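Local coordinates for acetoin utilization protein AcuB, putative (PDB 2O16) that is of unknown function but, as a paired CBS-domain protein named for acetoin utilization, probably binds a regulatory ligand such as a nucleotide, at residues H29-E32 with H38-I41; V91-G96 with V119-I124. All coordinates share one frame; numbering follows the deposited sequence.

Contact 1 of 2, residues H29-E32 with H38-I41; sequences HLME and HVPI. With PO4 (phosphate ion), chain C.
L30 carries its CG anti to the backbone N (chi1 177°) and V39 its CG1 likewise (chi1 -179°), turns that bring two apolar branches together between helix 24-34 and strand 38-42 of a CBS domain. L30 CD2, the branch extending the chain away from CA, lies 3.8 Å from V39 CG1 and nearly as close to CG2. M31 reaches the other methyl of the same valine: its CG stays beside the backbone N, and the extended chain beyond it brings CE to 3.8 Å from V39 CG2. M31 CG also lies 3.9 Å from V39 CG2, so V39 sits against two successive helix residues. M31 and V39 are buried; L57 of helix 54-64 also packs on M31, and V52 of the neighbouring antiparallel strand on V39. H38 leaves the strand away from the helix, and its ring edge meets a phosphate that probably came from the crystallisation liquor. H38 ND1 donates an almost straight bond to phosphate O1, 2.8 Å long at 171°, whereas its approach to O2 is weak and strongly bent. Phosphorus lies in the plane of the imidazole, at its edge. R37 N, T125 OG1 and S127 OG also bind this anion, which thus bridges both CBS repeats, consistent with a ligand-binding cleft. Back on the helix side, M31 CE ends 4.2 Å from H38 N.

Contact 2 of 2, residues V91-G96 with V119-I124; sequences VAPQAG and VLVGII
V91 and I124 form the more enclosed end of this apolar contact, P93 and V121 the more open one, where the loop before helix 97-106 runs beside strand 119-124 in the second CBS domain. At the inner end the chain of I124 leaves with CG1 beside its backbone N and then runs extended (chi2 172°), which sends CD1 out to meet V91. V91 CG1, the methyl set between its own N and carbonyl carbon (chi1 69°), stands 4.3 Å from I124 CD1. I124 is buried, with M104 of helix 97-106 and V7 of the N-terminal segment also against it. The outer touch is just as long but lies toward solvent: P93 CB comes within 4.3 Å of V121 CG2, with CG of the pyrrolidine ring only slightly farther away. Both residues remain partly exposed, and V114 of strand 112-116 packs on each of them, facing V121 and G122 together in a classic beta bulge of the antiparallel pairing. A92 to A95 form a type I beta turn, with P93 and the exposed Q94 as its two central residues, and the chain then reaches G96 at the N-cap of helix 97-106. No hydrogen bond joins the loop directly to strand 119-124, and only 98 Å² is buried between them; backbone hydrogen bonds run instead from V91 to P113 and V115, and from P93 to E8. The turn itself is closed by A95 N donating to A92 O at 3.1 Å.

How the contacts relate
Contact 1 belongs to the first CBS domain and contact 2 to the second, on opposite sides of the chain's centre, with their own centres about 18 Å apart. Strands 38-42 and 119-124 nevertheless meet between the domains through P40: its CB lies 3.6 Å from L120 CD2, and its CG is equally close to I123 CG2. Strand 119-124 has two working faces, V121 and I124 being directed at the loop of contact 2 while L120 and I123 pack on the strand of contact 1. T125 directly follows I124, so the strand of contact 2 leads straight to the phosphate that H38 of contact 1 binds.

Contact 1 of 2, residues H29-E32 with H38-I41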
ATOM      1  N   HIS A  29      12.530  -3.938  -9.015  1.00 25.76           N
ATOM      2  CA  HIS A  29      12.702  -5.386  -9.089  1.00 25.99           C
ATOM      3  C   HIS A  29      11.672  -6.150  -8.281  1.00 25.36           C
ATOM      4  O   HIS A  29      11.137  -7.172  -8.733  1.00 25.10           O
ATOM      5  CB  HIS A  29      14.122  -5.807  -8.661  1.00 27.02           C
ATOM      6  CG  HIS A  29      15.195  -5.377  -9.615  1.00 29.83           C
ATOM      7  ND1 HIS A  29      15.033  -5.411 -10.986  1.00 36.10           N
ATOM      8  CD2 HIS A  29      16.455  -4.931  -9.400  1.00 33.63           C
ATOM      9  CE1 HIS A  29      16.136  -4.974 -11.571  1.00 34.85           C
ATOM     10  NE2 HIS A  29      17.014  -4.675 -10.630  1.00 34.90           N
ATOM     11  N   LEU A  30      11.376  -5.650  -7.086  1.00 23.61           N
ATOM     12  CA  LEU A  30      10.412  -6.298  -6.230  1.00 23.12           C
ATOM     13  C   LEU A  30       9.018  -6.218  -6.859  1.00 22.73           C
ATOM     14  O   LEU A  30       8.288  -7.187  -6.852  1.00 21.82           O
ATOM     15  CB  LEU A  30      10.420  -5.628  -4.853  1.00 23.15           C
ATOM     16  CG  LEU A  30       9.415  -6.139  -3.836  1.00 22.05           C
ATOM     17  CD1 LEU A  30       9.757  -7.589  -3.558  1.00 25.17           C
ATOM     18  CD2 LEU A  30       9.542  -5.277  -2.559  1.00 23.46           C
ATOM     19  N   MET A  31       8.671  -5.050  -7.395  1.00 22.90           N
ATOM     20  CA  MET A  31       7.394  -4.863  -8.097  1.00 22.40           C
ATOM     21  C   MET A  31       7.238  -5.792  -9.309  1.00 23.78           C
ATOM     22  O   MET A  31       6.189  -6.399  -9.509  1.00 23.41           O
ATOM     23  CB  MET A  31       7.265  -3.409  -8.528  1.00 22.42           C
ATOM     24  CG  MET A  31       6.835  -2.486  -7.348  1.00 20.78           C
ATOM     25  SD  MET A  31       6.564  -0.830  -7.927  1.00 21.37           S
ATOM     26  CE  MET A  31       6.646   0.060  -6.334  1.00 21.71           C
ATOM     27  N   GLU A  32       8.298  -5.909 -10.094  1.00 25.04           N
ATOM     28  CA  GLU A  32       8.326  -6.861 -11.232  1.00 26.16           C
ATOM     29  C   GLU A  32       8.254  -8.342 -10.823  1.00 27.37           C
ATOM     30  O   GLU A  32       7.470  -9.127 -11.405  1.00 27.71           O
ATOM     31  CB  GLU A  32       9.553  -6.582 -12.085  1.00 26.90           C
ATOM     32  CG  GLU A  32       9.456  -5.258 -12.815  1.00 28.37           C
ATOM     33  CD  GLU A  32      10.751  -4.850 -13.465  1.00 33.37           C
ATOM     34  OE1 GLU A  32      11.792  -5.519 -13.230  1.00 35.85           O
ATOM     35  OE2 GLU A  32      10.726  -3.853 -14.212  1.00 35.55           O
ATOM     36  N   HIS A  38       2.912  -1.437  -5.126  1.00 18.61           N
ATOM     37  CA  HIS A  38       3.034  -0.648  -3.904  1.00 18.84           C
ATOM     38  C   HIS A  38       3.917  -1.369  -2.917  1.00 18.67           C
ATOM     39  O   HIS A  38       3.658  -2.534  -2.607  1.00 19.69           O
ATOM     40  CB  HIS A  38       1.644  -0.388  -3.276  1.00 19.09           C
ATOM     41  CG  HIS A  38       0.723   0.364  -4.176  1.00 18.98           C
ATOM     42  ND1 HIS A  38      -0.087  -0.267  -5.102  1.00 18.66           N
ATOM     43  CD2 HIS A  38       0.533   1.694  -4.348  1.00 18.95           C
ATOM     44  CE1 HIS A  38      -0.752   0.645  -5.790  1.00 17.18           C
ATOM     45  NE2 HIS A  38      -0.383   1.840  -5.364  1.00 19.19           N
ATOM     46  N   VAL A  39       4.946  -0.665  -2.452  1.00 18.13           N
ATOM     47  CA  VAL A  39       5.924  -1.203  -1.518  1.00 18.30           C
ATOM     48  C   VAL A  39       6.064  -0.211  -0.368  1.00 17.89           C
ATOM     49  O   VAL A  39       6.638   0.866  -0.551  1.00 18.15           O
ATOM     50  CB  VAL A  39       7.289  -1.397  -2.157  1.00 17.84           C
ATOM     51  CG1 VAL A  39       8.293  -1.981  -1.147  1.00 19.53           C
ATOM     52  CG2 VAL A  39       7.168  -2.320  -3.422  1.00 19.79           C
ATOM     53  N   PRO A  40       5.539  -0.588   0.794  1.00 17.53           N
ATOM     54  CA  PRO A  40       5.779   0.218   1.983  1.00 17.49           C
ATOM     55  C   PRO A  40       7.300   0.240   2.349  1.00 18.10           C
ATOM     56  O   PRO A  40       8.046  -0.768   2.168  1.00 17.22           O
ATOM     57  CB  PRO A  40       4.947  -0.490   3.059  1.00 18.00           C
ATOM     58  CG  PRO A  40       3.963  -1.381   2.282  1.00 17.39           C
ATOM     59  CD  PRO A  40       4.717  -1.787   1.079  1.00 16.76           C
ATOM     60  N   ILE A  41       7.741   1.401   2.810  1.00 17.91           N
ATOM     61  CA  ILE A  41       9.094   1.612   3.325  1.00 17.26           C
ATOM     62  C   ILE A  41       9.034   1.615   4.855  1.00 18.07           C
ATOM     63  O   ILE A  41       8.251   2.368   5.445  1.00 17.70           O
ATOM     64  CB  ILE A  41       9.656   2.980   2.830  1.00 17.60           C
ATOM     65  CG1 ILE A  41       9.555   3.119   1.290  1.00 15.37           C
ATOM     66  CG2 ILE A  41      11.072   3.235   3.385  1.00 17.10           C
ATOM     67  CD1 ILE A  41      10.107   1.957   0.485  1.00 16.00           C
TER
HETATM   68  P   PO4 C   1      -1.227  -3.532  -6.184  1.00 24.81           P
HETATM   69  O1  PO4 C   1      -0.007  -3.020  -5.460  1.00 20.35           O
HETATM   70  O2  PO4 C   1      -2.041  -2.308  -6.558  1.00 26.39           O
HETATM   71  O3  PO4 C   1      -0.702  -4.172  -7.449  1.00 25.01           O
HETATM   72  O4  PO4 C   1      -2.053  -4.523  -5.383  1.00 24.24           O

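Contact 2 of 2, residues V91-G96 with V119-I124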
ATOM      1  N   VAL A  91      -4.245   3.874   8.058  1.00 18.42           N
ATOM      2  CA  VAL A  91      -5.484   3.597   8.794  1.00 18.29           C
ATOM      3  C   VAL A  91      -5.205   2.522   9.845  1.00 18.62           C
ATOM      4  O   VAL A  91      -4.255   1.744   9.696  1.00 20.02           O
ATOM      5  CB  VAL A  91      -6.607   3.140   7.813  1.00 17.89           C
ATOM      6  CG1 VAL A  91      -6.313   1.716   7.214  1.00 16.23           C
ATOM      7  CG2 VAL A  91      -8.014   3.151   8.471  1.00 17.31           C
ATOM      8  N   ALA A  92      -6.029   2.459  10.892  1.00 19.20           N
ATOM      9  CA  ALA A  92      -5.941   1.370  11.893  1.00 19.13           C
ATOM     10  C   ALA A  92      -6.668   0.103  11.434  1.00 19.33           C
ATOM     11  O   ALA A  92      -7.651   0.187  10.682  1.00 19.23           O
ATOM     12  CB  ALA A  92      -6.496   1.844  13.259  1.00 19.09           C
ATOM     13  N   PRO A  93      -6.180  -1.090  11.851  1.00 20.93           N
ATOM     14  CA  PRO A  93      -6.805  -2.343  11.409  1.00 20.96           C
ATOM     15  C   PRO A  93      -8.262  -2.544  11.822  1.00 21.79           C
ATOM     16  O   PRO A  93      -8.964  -3.261  11.146  1.00 22.02           O
ATOM     17  CB  PRO A  93      -5.940  -3.419  12.069  1.00 21.09           C
ATOM     18  CG  PRO A  93      -5.330  -2.738  13.230  1.00 22.19           C
ATOM     19  CD  PRO A  93      -5.029  -1.359  12.727  1.00 20.27           C
ATOM     20  N   GLN A  94      -8.709  -1.908  12.903  1.00 22.64           N
ATOM     21  CA  GLN A  94     -10.090  -2.072  13.352  1.00 24.03           C
ATOM     22  C   GLN A  94     -11.071  -1.159  12.595  1.00 23.99           C
ATOM     23  O   GLN A  94     -12.294  -1.252  12.803  1.00 24.19           O
ATOM     24  CB  GLN A  94     -10.198  -1.826  14.870  1.00 23.68           C
ATOM     25  CG  GLN A  94      -9.914  -0.374  15.271  1.00 28.65           C
ATOM     26  CD  GLN A  94      -8.434  -0.083  15.556  1.00 32.51           C
ATOM     27  OE1 GLN A  94      -7.537  -0.895  15.246  1.00 31.39           O
ATOM     28  NE2 GLN A  94      -8.178   1.079  16.187  1.00 33.20           N
ATOM     29  N   ALA A  95     -10.562  -0.279  11.721  1.00 22.70           N
ATOM     30  CA  ALA A  95     -11.449   0.650  10.998  1.00 22.08           C
ATOM     31  C   ALA A  95     -12.506  -0.110  10.197  1.00 21.96           C
ATOM     32  O   ALA A  95     -12.250  -1.217   9.747  1.00 20.83           O
ATOM     33  CB  ALA A  95     -10.655   1.582  10.093  1.00 22.24           C
ATOM     34  N   GLY A  96     -13.687   0.490  10.021  1.00 21.83           N
ATOM     35  CA  GLY A  96     -14.729  -0.134   9.206  1.00 21.39           C
ATOM     36  C   GLY A  96     -14.330  -0.079   7.733  1.00 21.24           C
ATOM     37  O   GLY A  96     -13.796   0.939   7.251  1.00 19.22           O
ATOM     38  N   VAL A 119       3.529   0.118  13.891  1.00 26.89           N
ATOM     39  CA  VAL A 119       3.925  -1.084  13.098  1.00 25.88           C
ATOM     40  C   VAL A 119       2.997  -1.308  11.910  1.00 24.65           C
ATOM     41  O   VAL A 119       1.768  -1.289  12.061  1.00 24.11           O
ATOM     42  CB  VAL A 119       3.914  -2.402  13.919  1.00 25.93           C
ATOM     43  CG1 VAL A 119       4.352  -3.609  13.032  1.00 25.92           C
ATOM     44  CG2 VAL A 119       4.813  -2.289  15.154  1.00 28.26           C
ATOM     45  N   LEU A 120       3.590  -1.529  10.742  1.00 22.99           N
ATOM     46  CA  LEU A 120       2.817  -1.865   9.551  1.00 21.53           C
ATOM     47  C   LEU A 120       2.281  -3.286   9.678  1.00 20.99           C
ATOM     48  O   LEU A 120       3.081  -4.227   9.772  1.00 21.06           O
ATOM     49  CB  LEU A 120       3.709  -1.772   8.321  1.00 20.68           C
ATOM     50  CG  LEU A 120       2.983  -2.086   7.014  1.00 20.27           C
ATOM     51  CD1 LEU A 120       2.078  -0.918   6.593  1.00 19.52           C
ATOM     52  CD2 LEU A 120       4.028  -2.368   5.990  1.00 22.45           C
ATOM     53  N   VAL A 121       0.953  -3.450   9.727  1.00 19.28           N
ATOM     54  CA  VAL A 121       0.352  -4.787   9.810  1.00 19.28           C
ATOM     55  C   VAL A 121      -0.285  -5.257   8.483  1.00 19.29           C
ATOM     56  O   VAL A 121      -0.619  -6.442   8.289  1.00 19.22           O
ATOM     57  CB  VAL A 121      -0.648  -4.882  11.007  1.00 19.69           C
ATOM     58  CG1 VAL A 121       0.112  -4.654  12.322  1.00 20.00           C
ATOM     59  CG2 VAL A 121      -1.807  -3.860  10.871  1.00 17.53           C
ATOM     60  N   GLY A 122      -0.456  -4.331   7.550  1.00 18.17           N
ATOM     61  CA  GLY A 122      -1.058  -4.726   6.281  1.00 17.50           C
ATOM     62  C   GLY A 122      -1.134  -3.553   5.329  1.00 17.81           C
ATOM     63  O   GLY A 122      -0.757  -2.446   5.686  1.00 17.37           O
ATOM     64  N   ILE A 123      -1.636  -3.807   4.117  1.00 18.61           N
ATOM     65  CA  ILE A 123      -1.981  -2.733   3.172  1.00 19.03           C
ATOM     66  C   ILE A 123      -3.331  -3.023   2.540  1.00 18.78           C
ATOM     67  O   ILE A 123      -3.715  -4.190   2.411  1.00 18.09           O
ATOM     68  CB  ILE A 123      -0.931  -2.549   2.028  1.00 19.34           C
ATOM     69  CG1 ILE A 123      -0.722  -3.870   1.238  1.00 18.68           C
ATOM     70  CG2 ILE A 123       0.389  -1.964   2.622  1.00 21.97           C
ATOM     71  CD1 ILE A 123       0.215  -3.741  -0.035  1.00 21.82           C
ATOM     72  N   ILE A 124      -4.049  -1.958   2.164  1.00 18.36           N
ATOM     73  CA  ILE A 124      -5.245  -2.108   1.343  1.00 19.28           C
ATOM     74  C   ILE A 124      -4.901  -1.640  -0.053  1.00 18.65           C
ATOM     75  O   ILE A 124      -4.490  -0.489  -0.235  1.00 19.41           O
ATOM     76  CB  ILE A 124      -6.421  -1.232   1.838  1.00 18.23           C
ATOM     77  CG1 ILE A 124      -6.749  -1.505   3.313  1.00 19.59           C
ATOM     78  CG2 ILE A 124      -7.650  -1.445   0.911  1.00 20.32           C
ATOM     79  CD1 ILE A 124      -7.774  -0.510   3.869  1.00 21.47           C
TER